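PDB 3WD6: omega-class glutathione S-transferase from Bombyx mori, which binds glutathione and probably acts, like other omega-class enzymes, as a glutathione transferase and glutathione-dependent dehydroascorbate reductase. Local coordinates for residues Tyr33-Tyr37 and Gln223-Pro227; Gln42-Leu46 and Tyr180-Pro184; Phe12-His16 and Tyr246-Asn250; Ile129-Phe133 and Trp185-Leu189. The contacts are given in a common frame with arbitrary orientation. Numbering follows the deposited sequence.

Contact 1: residues Tyr33-Tyr37 and Gln223-Pro227; sequences YNMRY and QYLIP. With EDO (1,2-ethanediol), chain H.
Tyr33 and Asn34 finish a strand, and the chain turns off it through Arg36 (phi/psi -53/-31) to Tyr37; residues 223-227 are an irregular linker lying well away, the nearest CA pair being Tyr37 and Ile226 at 8.2 Å. Long side chains bridge the gap. Gln223 OE1 accepts a hydrogen bond from 1,2-ethanediol O2 (2.6 Å), probably a crystallisation additive. Tyr224, chi1 t, offers one ring face to the Arg36 guanidinium, a stacked cation-pi pair with Arg36 CZ 3.9 Å from the ring centroid and planes 17° apart. Tyr224 OH accepts from Asn34 ND2 (3.1 Å), which also bonds Asn59, and hydrogen-bonds water 1 (2.6 Å), as does Asn34 OD1. Arg36 NH2 donates to Tyr224 O (2.9 Å) and weakly to Leu225 O (3.4 Å). Ile226 CD1 packs on Tyr37 CD1 at 3.8 Å. Pro227 holds the N-cap position of helix 228-240. The strand-to-helix loop of the thioredoxin-like domain, leading from strand 31-34 to glutathione-binding Cys38, is covered here by this linker after helix 219-222, with helix 39-51 packed against Tyr224.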
loop_
_atom_site.group_PDB
_atom_site.type_symbol
_atom_site.label_atom_id
_atom_site.label_comp_id
_atom_site.label_asym_id
_atom_site.label_seq_id
_atom_site.Cartn_x
_atom_site.Cartn_y
_atom_site.Cartn_z
ATOM N N TYR A 33 3.738 2.345 12.820
ATOM C CA TYR A 33 5.058 1.780 12.509
ATOM C C TYR A 33 5.063 1.415 11.028
ATOM O O TYR A 33 4.280 0.563 10.576
ATOM C CB TYR A 33 5.413 0.579 13.419
ATOM C CG TYR A 33 5.511 1.027 14.857
ATOM C CD1 TYR A 33 6.669 1.628 15.332
ATOM C CD2 TYR A 33 4.420 0.920 15.724
ATOM C CE1 TYR A 33 6.760 2.081 16.635
ATOM C CE2 TYR A 33 4.505 1.375 17.040
ATOM C CZ TYR A 33 5.677 1.955 17.483
ATOM O OH TYR A 33 5.782 2.422 18.772
ATOM N N ASN A 34 5.942 2.075 10.279
ATOM C CA ASN A 34 5.864 2.095 8.822
ATOM C C ASN A 34 7.224 1.814 8.200
ATOM O O ASN A 34 8.246 1.857 8.908
ATOM C CB ASN A 34 5.419 3.513 8.425
ATOM C CG ASN A 34 5.177 3.680 6.937
ATOM O OD1 ASN A 34 4.472 2.881 6.300
ATOM N ND2 ASN A 34 5.750 4.745 6.369
ATOM N N MET A 35 7.250 1.513 6.898
ATOM C CA MET A 35 8.437 1.846 6.115
ATOM C C MET A 35 8.016 2.396 4.762
ATOM O O MET A 35 7.105 1.868 4.119
ATOM C CB MET A 35 9.472 0.728 6.051
ATOM C CG MET A 35 9.393 -0.147 4.860
ATOM S SD MET A 35 10.417 0.369 3.438
ATOM C CE MET A 35 10.282 -1.188 2.525
ATOM N N ARG A 36 8.683 3.485 4.369
ATOM C CA ARG A 36 8.192 4.410 3.349
ATOM C C ARG A 36 7.815 3.706 2.041
ATOM O O ARG A 36 6.882 4.129 1.341
ATOM C CB ARG A 36 9.220 5.533 3.109
ATOM C CG ARG A 36 8.776 6.640 2.135
ATOM C CD ARG A 36 7.850 7.644 2.809
ATOM N NE ARG A 36 7.386 8.692 1.893
ATOM C CZ ARG A 36 6.538 8.497 0.877
ATOM N NH1 ARG A 36 6.064 7.275 0.603
ATOM N NH2 ARG A 36 6.162 9.534 0.131
ATOM N N TYR A 37 8.519 2.619 1.737
ATOM C CA TYR A 37 8.380 1.939 0.458
ATOM C C TYR A 37 7.556 0.671 0.622
ATOM O O TYR A 37 7.357 -0.078 -0.338
ATOM C CB TYR A 37 9.787 1.646 -0.114
ATOM C CG TYR A 37 10.605 2.920 -0.214
ATOM C CD1 TYR A 37 10.586 3.703 -1.364
ATOM C CD2 TYR A 37 11.337 3.373 0.867
ATOM C CE1 TYR A 37 11.309 4.899 -1.435
ATOM C CE2 TYR A 37 12.057 4.547 0.808
ATOM C CZ TYR A 37 12.035 5.315 -0.334
ATOM O OH TYR A 37 12.773 6.492 -0.361
ATOM N N GLN A 223 -0.541 13.022 -1.609
ATOM C CA GLN A 223 0.334 13.602 -0.600
ATOM C C GLN A 223 1.394 12.591 -0.160
ATOM O O GLN A 223 2.392 12.969 0.458
ATOM C CB GLN A 223 -0.499 14.042 0.603
ATOM C CG GLN A 223 -1.140 12.863 1.291
ATOM C CD GLN A 223 -1.992 13.265 2.478
ATOM O OE1 GLN A 223 -1.495 13.340 3.614
ATOM N NE2 GLN A 223 -3.295 13.514 2.231
ATOM N N TYR A 224 1.179 11.312 -0.478
ATOM C CA TYR A 224 2.112 10.250 -0.094
ATOM C C TYR A 224 2.867 9.656 -1.299
ATOM O O TYR A 224 3.679 8.749 -1.134
ATOM C CB TYR A 224 1.368 9.126 0.668
ATOM C CG TYR A 224 2.252 8.121 1.397
ATOM C CD1 TYR A 224 3.119 8.534 2.408
ATOM C CD2 TYR A 224 2.195 6.751 1.101
ATOM C CE1 TYR A 224 3.935 7.611 3.108
ATOM C CE2 TYR A 224 3.007 5.807 1.804
ATOM C CZ TYR A 224 3.875 6.262 2.804
ATOM O OH TYR A 224 4.691 5.386 3.500
ATOM N N LEU A 225 2.580 10.136 -2.508
ATOM C CA LEU A 225 3.245 9.608 -3.711
ATOM C C LEU A 225 4.775 9.571 -3.580
ATOM O O LEU A 225 5.394 10.494 -3.026
ATOM C CB LEU A 225 2.905 10.451 -4.935
ATOM C CG LEU A 225 1.552 10.150 -5.570
ATOM C CD1 LEU A 225 1.345 11.086 -6.791
ATOM C CD2 LEU A 225 1.453 8.657 -5.963
ATOM N N ILE A 226 5.377 8.505 -4.095
ATOM C CA ILE A 226 6.817 8.455 -4.238
ATOM C C ILE A 226 7.180 8.902 -5.666
ATOM O O ILE A 226 6.735 8.272 -6.642
ATOM C CB ILE A 226 7.313 7.033 -3.981
ATOM C CG1 ILE A 226 6.881 6.604 -2.571
ATOM C CG2 ILE A 226 8.842 6.923 -4.177
ATOM C CD1 ILE A 226 7.213 5.150 -2.224
ATOM N N PRO A 227 7.973 9.993 -5.804
ATOM C CA PRO A 227 8.378 10.385 -7.168
ATOM C C PRO A 227 8.977 9.177 -7.908
ATOM O O PRO A 227 9.813 8.451 -7.330
ATOM C CB PRO A 227 9.447 11.459 -6.929
ATOM C CG PRO A 227 9.128 12.022 -5.576
ATOM C CD PRO A 227 8.613 10.837 -4.774
HETATM C C1 EDO H . -4.300 13.384 7.238
HETATM O O1 EDO H . -4.781 12.306 8.078
HETATM C C2 EDO H . -2.770 13.495 7.312
HETATM O O2 EDO H . -2.211 13.929 6.057
HETATM O O HOH W 1 4.271 2.812 3.559
#

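Contact 2: residues Gln42-Leu46 and Tyr180-Pro184; sequences QRTIL and YMIWP
Leu46 (chi1 m, chi2 t) fills the apolar centre, its CD1 3.8 Å from Trp183 CD1 at the indole edge and 4.3 Å from Pro184 CD, while Leu46 CB lies 4.0 Å from Tyr180 CD1. Around it two helical segments cross at 133° between their N-to-C directions, axes 8.5 Å apart at closest approach. The CA register pairs Arg43 with Met181 (5.4 Å), Leu46 with Tyr180 (6.4 Å) and Gln42 with Pro184 (6.5 Å). Helix 180-184 is kinked at Pro184, whose N cannot bond to the preceding turn. Further out, Arg43 CB meets Met181 SD at 3.6 Å and Gln42 OE1 approaches Pro184 CB at 3.2 Å; the Gln42 amide itself bonds Glu187 and Arg188. At the polar edge, extended Arg43 grips Met181 O through NE (2.8 Å) and NH2 (3.1 Å). This is the interdomain helix packing of the GST fold, thioredoxin-like domain against all-helical domain. Because Arg43 NH1 also bonds glutathione-binding Ser92, one guanidinium links the kinked helix's backbone directly to the glutathione site.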
loop_
_atom_site.group_PDB
_atom_site.type_symbol
_atom_site.label_atom_id
_atom_site.label_comp_id
_atom_site.label_asym_id
_atom_site.label_seq_id
_atom_site.Cartn_x
_atom_site.Cartn_y
_atom_site.Cartn_z
ATOM N N GLN A 42 1.480 1.138 3.292
ATOM C CA GLN A 42 0.826 2.235 2.557
ATOM C C GLN A 42 -0.710 2.198 2.696
ATOM O O GLN A 42 -1.373 3.246 2.749
ATOM C CB GLN A 42 1.220 2.245 1.077
ATOM C CG GLN A 42 0.720 3.478 0.332
ATOM C CD GLN A 42 1.141 3.498 -1.135
ATOM O OE1 GLN A 42 1.786 2.547 -1.622
ATOM N NE2 GLN A 42 0.767 4.575 -1.855
ATOM N N ARG A 43 -1.265 0.989 2.756
ATOM C CA ARG A 43 -2.693 0.813 3.010
ATOM C C ARG A 43 -3.134 1.580 4.243
ATOM O O ARG A 43 -4.192 2.230 4.236
ATOM C CB ARG A 43 -3.023 -0.670 3.200
ATOM C CG ARG A 43 -2.996 -1.461 1.938
ATOM C CD ARG A 43 -3.029 -2.913 2.260
ATOM N NE ARG A 43 -3.461 -3.709 1.116
ATOM C CZ ARG A 43 -3.551 -5.031 1.129
ATOM N NH1 ARG A 43 -3.211 -5.708 2.235
ATOM N NH2 ARG A 43 -3.989 -5.665 0.040
ATOM N N THR A 44 -2.333 1.498 5.304
ATOM C CA THR A 44 -2.696 2.136 6.563
ATOM C C THR A 44 -2.611 3.664 6.427
ATOM O O THR A 44 -3.513 4.383 6.867
ATOM C CB THR A 44 -1.816 1.611 7.714
ATOM O OG1 THR A 44 -1.977 0.183 7.829
ATOM C CG2 THR A 44 -2.192 2.289 9.031
ATOM N N ILE A 45 -1.533 4.161 5.812
ATOM C CA ILE A 45 -1.394 5.600 5.494
ATOM C C ILE A 45 -2.568 6.149 4.666
ATOM O O ILE A 45 -3.135 7.206 4.988
ATOM C CB ILE A 45 -0.110 5.866 4.670
ATOM C CG1 ILE A 45 1.124 5.235 5.340
ATOM C CG2 ILE A 45 0.065 7.349 4.412
ATOM C CD1 ILE A 45 1.409 5.794 6.720
ATOM N N LEU A 46 -2.916 5.451 3.586
ATOM C CA LEU A 46 -4.003 5.901 2.721
ATOM C C LEU A 46 -5.273 6.054 3.540
ATOM O O LEU A 46 -5.933 7.090 3.494
ATOM C CB LEU A 46 -4.256 4.904 1.574
ATOM C CG LEU A 46 -3.114 4.766 0.562
ATOM C CD1 LEU A 46 -3.428 3.675 -0.434
ATOM C CD2 LEU A 46 -2.833 6.115 -0.145
ATOM N N TYR A 180 -8.384 1.900 -2.124
ATOM C CA TYR A 180 -7.181 2.187 -1.349
ATOM C C TYR A 180 -6.359 0.943 -1.066
ATOM O O TYR A 180 -5.123 1.019 -1.014
ATOM C CB TYR A 180 -7.514 2.885 -0.032
ATOM C CG TYR A 180 -7.910 4.338 -0.204
ATOM C CD1 TYR A 180 -7.189 5.184 -1.062
ATOM C CD2 TYR A 180 -9.020 4.862 0.463
ATOM C CE1 TYR A 180 -7.554 6.521 -1.234
ATOM C CE2 TYR A 180 -9.397 6.193 0.295
ATOM C CZ TYR A 180 -8.656 7.023 -0.552
ATOM O OH TYR A 180 -9.010 8.348 -0.699
ATOM N N MET A 181 -7.027 -0.196 -0.871
ATOM C CA MET A 181 -6.316 -1.397 -0.406
ATOM C C MET A 181 -5.552 -2.090 -1.548
ATOM O O MET A 181 -4.639 -2.894 -1.303
ATOM C CB MET A 181 -7.250 -2.376 0.323
ATOM C CG MET A 181 -7.819 -1.842 1.634
ATOM S SD MET A 181 -6.549 -1.330 2.817
ATOM C CE MET A 181 -6.470 0.443 2.511
ATOM N N ILE A 182 -5.904 -1.761 -2.789
ATOM C CA ILE A 182 -5.150 -2.296 -3.911
ATOM C C ILE A 182 -4.224 -1.228 -4.496
ATOM O O ILE A 182 -3.265 -1.541 -5.219
ATOM C CB ILE A 182 -6.076 -2.902 -5.011
ATOM C CG1 ILE A 182 -6.800 -1.815 -5.810
ATOM C CG2 ILE A 182 -7.089 -3.870 -4.387
ATOM C CD1 ILE A 182 -7.868 -2.379 -6.787
ATOM N N TRP A 183 -4.497 0.036 -4.171
ATOM C CA TRP A 183 -3.770 1.139 -4.798
ATOM C C TRP A 183 -2.224 1.004 -4.814
ATOM O O TRP A 183 -1.580 1.323 -5.815
ATOM C CB TRP A 183 -4.158 2.498 -4.181
ATOM C CG TRP A 183 -3.204 3.532 -4.673
ATOM C CD1 TRP A 183 -2.208 4.152 -3.964
ATOM C CD2 TRP A 183 -3.091 3.994 -6.017
ATOM N NE1 TRP A 183 -1.501 5.009 -4.787
ATOM C CE2 TRP A 183 -2.020 4.921 -6.055
ATOM C CE3 TRP A 183 -3.805 3.733 -7.191
ATOM C CZ2 TRP A 183 -1.642 5.583 -7.230
ATOM C CZ3 TRP A 183 -3.429 4.393 -8.360
ATOM C CH2 TRP A 183 -2.350 5.305 -8.369
ATOM N N PRO A 184 -1.622 0.559 -3.701
ATOM C CA PRO A 184 -0.149 0.596 -3.681
ATOM C C PRO A 184 0.494 -0.165 -4.847
ATOM O O PRO A 184 1.597 0.183 -5.326
ATOM C CB PRO A 184 0.200 -0.099 -2.354
ATOM C CG PRO A 184 -1.013 0.152 -1.479
ATOM C CD PRO A 184 -2.192 0.072 -2.424
#

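Contact 3: residues Phe12-His16 and Tyr246-Asn250; sequences FNTKH and YELLN
One carboxylate oxygen, Glu247 OE2, takes two hydrogen bonds from the same residue: His16 N at 3.1 Å, nearly straight, and His16 ND1 at 3.0 Å, a His-carboxylate pair. Both segments are irregular. They run in opposite senses, with CA pairs His16-Tyr246 (6.7 Å), Lys15-Glu247 (6.9 Å) and Asn13-Asn250 (6.0 Å). Glu247 opens a type I beta turn closed by Asn250 N to Glu247 O (2.7 Å); its m, m side chain folds back so that OE1 receives Asn250 ND2 at 3.1 Å. Water 2 joins the network, donating to Glu247 OE1 (3.0 Å) and Thr14 O (2.7 Å) and weakly accepting from His16 ND1 (3.2 Å). The His16 imidazole, chi1 m, takes Tyr246 CB over one face, a CH-pi contact 3.6 Å from the His16 ring centroid; the two rings are near parallel (15°) but slid apart, centroids 5.0 Å. At the far end, Asn13 OD1 lies 3.6 Å from Leu249 CB. The contact joins the loop leading into edge strand 16-17 to the turn after helix 228-240, so the regions near the two modelled ends lie together. On its other side His16 NE2 accepts from Arg36 N, just ahead of Cys38. With ND1 donating and NE2 accepting, His16 relays a polar link from the C-terminal turn to the backbone before the glutathione site.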
loop_
_atom_site.group_PDB
_atom_site.type_symbol
_atom_site.label_atom_id
_atom_site.label_comp_id
_atom_site.label_asym_id
_atom_site.label_seq_id
_atom_site.Cartn_x
_atom_site.Cartn_y
_atom_site.Cartn_z
ATOM N N PHE A 12 6.282 12.297 6.531
ATOM C CA PHE A 12 6.294 10.902 6.092
ATOM C C PHE A 12 7.699 10.327 6.043
ATOM O O PHE A 12 7.873 9.123 5.865
ATOM C CB PHE A 12 5.669 10.797 4.697
ATOM C CG PHE A 12 4.199 11.115 4.668
ATOM C CD1 PHE A 12 3.326 10.509 5.571
ATOM C CD2 PHE A 12 3.685 12.034 3.746
ATOM C CE1 PHE A 12 1.948 10.799 5.538
ATOM C CE2 PHE A 12 2.310 12.337 3.711
ATOM C CZ PHE A 12 1.441 11.717 4.601
ATOM N N ASN A 13 8.699 11.186 6.199
ATOM C CA ASN A 13 10.078 10.808 5.890
ATOM C C ASN A 13 11.084 11.024 7.023
ATOM O O ASN A 13 12.233 11.377 6.775
ATOM C CB ASN A 13 10.546 11.551 4.628
ATOM C CG ASN A 13 9.663 11.273 3.425
ATOM O OD1 ASN A 13 9.446 10.119 3.045
ATOM N ND2 ASN A 13 9.157 12.330 2.815
ATOM N N THR A 14 10.646 10.809 8.257
ATOM C CA THR A 14 11.564 10.759 9.392
ATOM C C THR A 14 12.476 9.541 9.215
ATOM O O THR A 14 12.100 8.590 8.538
ATOM C CB THR A 14 10.796 10.683 10.746
ATOM O OG1 THR A 14 9.951 9.522 10.767
ATOM C CG2 THR A 14 9.922 11.929 10.944
ATOM N N LYS A 15 13.670 9.570 9.810
ATOM C CA LYS A 15 14.650 8.489 9.621
ATOM C C LYS A 15 14.065 7.115 9.967
ATOM O O LYS A 15 13.274 6.990 10.907
ATOM C CB LYS A 15 15.923 8.752 10.435
ATOM C CG LYS A 15 16.997 7.663 10.299
ATOM C CD LYS A 15 17.305 7.023 11.668
ATOM C CE LYS A 15 18.810 6.994 11.994
ATOM N NZ LYS A 15 19.386 5.612 11.895
ATOM N N HIS A 16 14.410 6.099 9.178
ATOM C CA HIS A 16 14.037 4.734 9.506
ATOM C C HIS A 16 14.922 4.245 10.651
ATOM O O HIS A 16 16.144 4.323 10.574
ATOM C CB HIS A 16 14.191 3.822 8.291
ATOM C CG HIS A 16 13.176 4.069 7.220
ATOM N ND1 HIS A 16 13.092 5.262 6.537
ATOM C CD2 HIS A 16 12.202 3.274 6.715
ATOM C CE1 HIS A 16 12.111 5.191 5.652
ATOM N NE2 HIS A 16 11.556 3.996 5.740
ATOM N N TYR A 246 16.928 3.517 2.647
ATOM C CA TYR A 246 15.608 3.959 3.086
ATOM C C TYR A 246 15.495 5.483 3.184
ATOM O O TYR A 246 14.451 5.987 3.561
ATOM C CB TYR A 246 15.276 3.356 4.454
ATOM C CG TYR A 246 15.146 1.843 4.480
ATOM C CD1 TYR A 246 14.199 1.190 3.701
ATOM C CD2 TYR A 246 15.945 1.069 5.316
ATOM C CE1 TYR A 246 14.072 -0.200 3.732
ATOM C CE2 TYR A 246 15.822 -0.313 5.365
ATOM C CZ TYR A 246 14.886 -0.946 4.572
ATOM O OH TYR A 246 14.752 -2.323 4.613
ATOM N N GLU A 247 16.551 6.217 2.850
ATOM C CA GLU A 247 16.533 7.663 3.072
ATOM C C GLU A 247 16.539 8.504 1.792
ATOM O O GLU A 247 16.718 9.733 1.838
ATOM C CB GLU A 247 17.691 8.082 3.992
ATOM C CG GLU A 247 17.722 7.342 5.329
ATOM C CD GLU A 247 16.401 7.423 6.073
ATOM O OE1 GLU A 247 15.885 8.550 6.260
ATOM O OE2 GLU A 247 15.879 6.360 6.466
ATOM N N LEU A 248 16.334 7.859 0.650
ATOM C CA LEU A 248 16.272 8.607 -0.606
ATOM C C LEU A 248 15.395 9.869 -0.520
ATOM O O LEU A 248 15.694 10.875 -1.143
ATOM C CB LEU A 248 15.834 7.700 -1.755
ATOM C CG LEU A 248 16.870 6.604 -2.043
ATOM C CD1 LEU A 248 16.340 5.575 -3.051
ATOM C CD2 LEU A 248 18.180 7.228 -2.516
ATOM N N LEU A 249 14.331 9.837 0.273
ATOM C CA LEU A 249 13.460 11.016 0.382
ATOM C C LEU A 249 13.797 11.969 1.526
ATOM O O LEU A 249 13.003 12.872 1.841
ATOM C CB LEU A 249 11.999 10.587 0.517
ATOM C CG LEU A 249 11.386 10.126 -0.797
ATOM C CD1 LEU A 249 10.021 9.541 -0.526
ATOM C CD2 LEU A 249 11.326 11.291 -1.794
ATOM N N ASN A 250 14.959 11.779 2.145
ATOM C CA ASN A 250 15.275 12.506 3.364
ATOM C C ASN A 250 16.710 13.032 3.386
ATOM O O ASN A 250 17.204 13.587 2.392
ATOM C CB ASN A 250 15.000 11.603 4.570
ATOM C CG ASN A 250 15.239 12.300 5.887
ATOM O OD1 ASN A 250 15.291 13.535 5.947
ATOM N ND2 ASN A 250 15.390 11.513 6.958
HETATM O O HOH W 2 12.945 8.453 5.943
#

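Contact 4: residues Ile129-Phe133 and Trp185-Leu189; sequences IQSLF and WFERL
Two helical segments run at 41° between their N-to-C directions, axes 10.5 Å apart at closest approach, with Gln130 and Trp185 the nearest CA pair (6.5 Å). That spacing is filled largely by the indole of Trp185 (chi1 m, chi2 -86°), directed at helix 129-133. Apolar contacts come first: Ile129 CG2 meets Trp185 CB at 3.7 Å, Ile129 CD1 reaches Phe186 CE1 at 4.3 Å, and Phe133 CD1 abuts the indole edge at Trp185 CD1 (3.8 Å), the ring planes inclined at 74°. Two CH-pi contacts follow. Gln130 CG sits over the five-membered ring of Trp185, 3.6 Å from its centroid, and Arg188 CD lies over the Phe133 face, 4.3 Å from the centroid. The polar ends serve outside partners: the Gln130 amide bonds Ser126 and Tyr40, and the Arg188 guanidinium bonds Gln42 and the carbonyls of Tyr37 and Pro184. Tyr40, a glutathione-pocket residue, also meets Trp185 edge-to-face. This is aromatic-rich helix-helix packing in the all-helical C-terminal domain of a GST, immediately beside the glutathione site.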
loop_
_atom_site.group_PDB
_atom_site.type_symbol
_atom_site.label_atom_id
_atom_site.label_comp_id
_atom_site.label_asym_id
_atom_site.label_seq_id
_atom_site.Cartn_x
_atom_site.Cartn_y
_atom_site.Cartn_z
ATOM N N ILE A 129 -1.098 -9.691 -8.623
ATOM C CA ILE A 129 -0.334 -8.475 -8.892
ATOM C C ILE A 129 0.751 -8.295 -7.832
ATOM O O ILE A 129 1.911 -8.024 -8.146
ATOM C CB ILE A 129 -1.251 -7.242 -8.908
ATOM C CG1 ILE A 129 -2.271 -7.380 -10.037
ATOM C CG2 ILE A 129 -0.417 -5.940 -9.025
ATOM C CD1 ILE A 129 -3.390 -6.387 -9.964
ATOM N N GLN A 130 0.356 -8.435 -6.570
ATOM C CA GLN A 130 1.291 -8.351 -5.461
ATOM C C GLN A 130 2.395 -9.358 -5.700
ATOM O O GLN A 130 3.558 -9.084 -5.447
ATOM C CB GLN A 130 0.568 -8.651 -4.149
ATOM C CG GLN A 130 -0.620 -7.705 -3.852
ATOM C CD GLN A 130 -1.478 -8.196 -2.676
ATOM O OE1 GLN A 130 -0.955 -8.728 -1.684
ATOM N NE2 GLN A 130 -2.796 -8.027 -2.786
ATOM N N SER A 131 2.015 -10.522 -6.210
ATOM C CA SER A 131 2.943 -11.630 -6.428
ATOM C C SER A 131 3.929 -11.365 -7.570
ATOM O O SER A 131 5.137 -11.536 -7.413
ATOM C CB SER A 131 2.160 -12.917 -6.706
ATOM O OG SER A 131 3.050 -14.007 -6.829
ATOM N N LEU A 132 3.416 -10.951 -8.719
ATOM C CA LEU A 132 4.294 -10.645 -9.839
ATOM C C LEU A 132 5.315 -9.576 -9.475
ATOM O O LEU A 132 6.492 -9.702 -9.834
ATOM C CB LEU A 132 3.495 -10.182 -11.056
ATOM C CG LEU A 132 4.397 -9.900 -12.258
ATOM C CD1 LEU A 132 5.116 -11.181 -12.686
ATOM C CD2 LEU A 132 3.614 -9.311 -13.416
ATOM N N PHE A 133 4.858 -8.528 -8.783
ATOM C CA PHE A 133 5.722 -7.393 -8.435
ATOM C C PHE A 133 6.882 -7.834 -7.542
ATOM O O PHE A 133 8.037 -7.553 -7.836
ATOM C CB PHE A 133 4.904 -6.241 -7.813
ATOM C CG PHE A 133 5.655 -5.424 -6.763
ATOM C CD1 PHE A 133 5.453 -5.649 -5.400
ATOM C CD2 PHE A 133 6.533 -4.412 -7.129
ATOM C CE1 PHE A 133 6.099 -4.923 -4.460
ATOM C CE2 PHE A 133 7.185 -3.692 -6.136
ATOM C CZ PHE A 133 6.942 -3.980 -4.803
ATOM N N TRP A 185 -0.173 -1.225 -5.291
ATOM C CA TRP A 185 0.411 -2.007 -6.372
ATOM C C TRP A 185 0.250 -1.298 -7.695
ATOM O O TRP A 185 1.163 -1.324 -8.518
ATOM C CB TRP A 185 -0.069 -3.453 -6.359
ATOM C CG TRP A 185 0.541 -4.094 -5.171
ATOM C CD1 TRP A 185 1.781 -4.681 -5.099
ATOM C CD2 TRP A 185 0.009 -4.115 -3.832
ATOM N NE1 TRP A 185 2.027 -5.101 -3.812
ATOM C CE2 TRP A 185 0.962 -4.771 -3.015
ATOM C CE3 TRP A 185 -1.185 -3.667 -3.254
ATOM C CZ2 TRP A 185 0.760 -4.985 -1.650
ATOM C CZ3 TRP A 185 -1.391 -3.884 -1.895
ATOM C CH2 TRP A 185 -0.421 -4.539 -1.107
ATOM N N PHE A 186 -0.877 -0.614 -7.881
ATOM C CA PHE A 186 -1.000 0.253 -9.042
ATOM C C PHE A 186 0.044 1.385 -9.038
ATOM O O PHE A 186 0.563 1.757 -10.112
ATOM C CB PHE A 186 -2.420 0.794 -9.174
ATOM C CG PHE A 186 -3.420 -0.261 -9.560
ATOM C CD1 PHE A 186 -3.079 -1.262 -10.485
ATOM C CD2 PHE A 186 -4.689 -0.277 -8.989
ATOM C CE1 PHE A 186 -3.999 -2.259 -10.840
ATOM C CE2 PHE A 186 -5.621 -1.257 -9.346
ATOM C CZ PHE A 186 -5.273 -2.251 -10.272
ATOM N N GLU A 187 0.351 1.936 -7.858
ATOM C CA GLU A 187 1.344 2.996 -7.782
ATOM C C GLU A 187 2.663 2.452 -8.309
ATOM O O GLU A 187 3.395 3.143 -9.034
ATOM C CB GLU A 187 1.519 3.529 -6.343
ATOM C CG GLU A 187 2.476 4.736 -6.267
ATOM C CD GLU A 187 2.467 5.486 -4.925
ATOM O OE1 GLU A 187 3.548 5.956 -4.486
ATOM O OE2 GLU A 187 1.383 5.638 -4.309
ATOM N N ARG A 188 2.948 1.200 -7.957
ATOM C CA ARG A 188 4.204 0.545 -8.325
ATOM C C ARG A 188 4.211 0.094 -9.788
ATOM O O ARG A 188 5.247 0.147 -10.454
ATOM C CB ARG A 188 4.503 -0.624 -7.367
ATOM C CG ARG A 188 5.194 -0.188 -6.057
ATOM C CD ARG A 188 4.615 -0.856 -4.815
ATOM N NE ARG A 188 5.202 -0.321 -3.578
ATOM C CZ ARG A 188 4.671 0.670 -2.861
ATOM N NH1 ARG A 188 3.535 1.235 -3.242
ATOM N NH2 ARG A 188 5.266 1.091 -1.757
ATOM N N LEU A 189 3.051 -0.316 -10.297
ATOM C CA LEU A 189 2.942 -0.769 -11.685
ATOM C C LEU A 189 3.518 0.314 -12.611
ATOM O O LEU A 189 4.175 0.007 -13.614
ATOM C CB LEU A 189 1.470 -1.092 -12.035
ATOM C CG LEU A 189 1.036 -1.629 -13.413
ATOM C CD1 LEU A 189 -0.374 -2.224 -13.359
ATOM C CD2 LEU A 189 1.119 -0.568 -14.519
#

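How the contacts relate
Along the chain, contact 3 closes the outermost loop, joining regions near the two modelled ends; contact 1 lies within that span, and contacts 2 and 4 within contact 1, their segments alternating. Contacts 2 and 4, centres 12 Å apart, share helix 177-189 and meet where Gln42 pairs with Glu187 and Arg188. Glu187 and Arg188 also reach Ile226 N and Tyr37 O of contact 1, respectively, centred about 10 Å from contact 2. Contact 3, centred 9 Å from contact 1, joins it through His16 and Arg36. Contacts 1 and 2 join the thioredoxin-like domain to the helical part, contact 4 packs helices inside that part, and contact 3 ties N-terminal loop to C-terminal turn, all near bound glutathione.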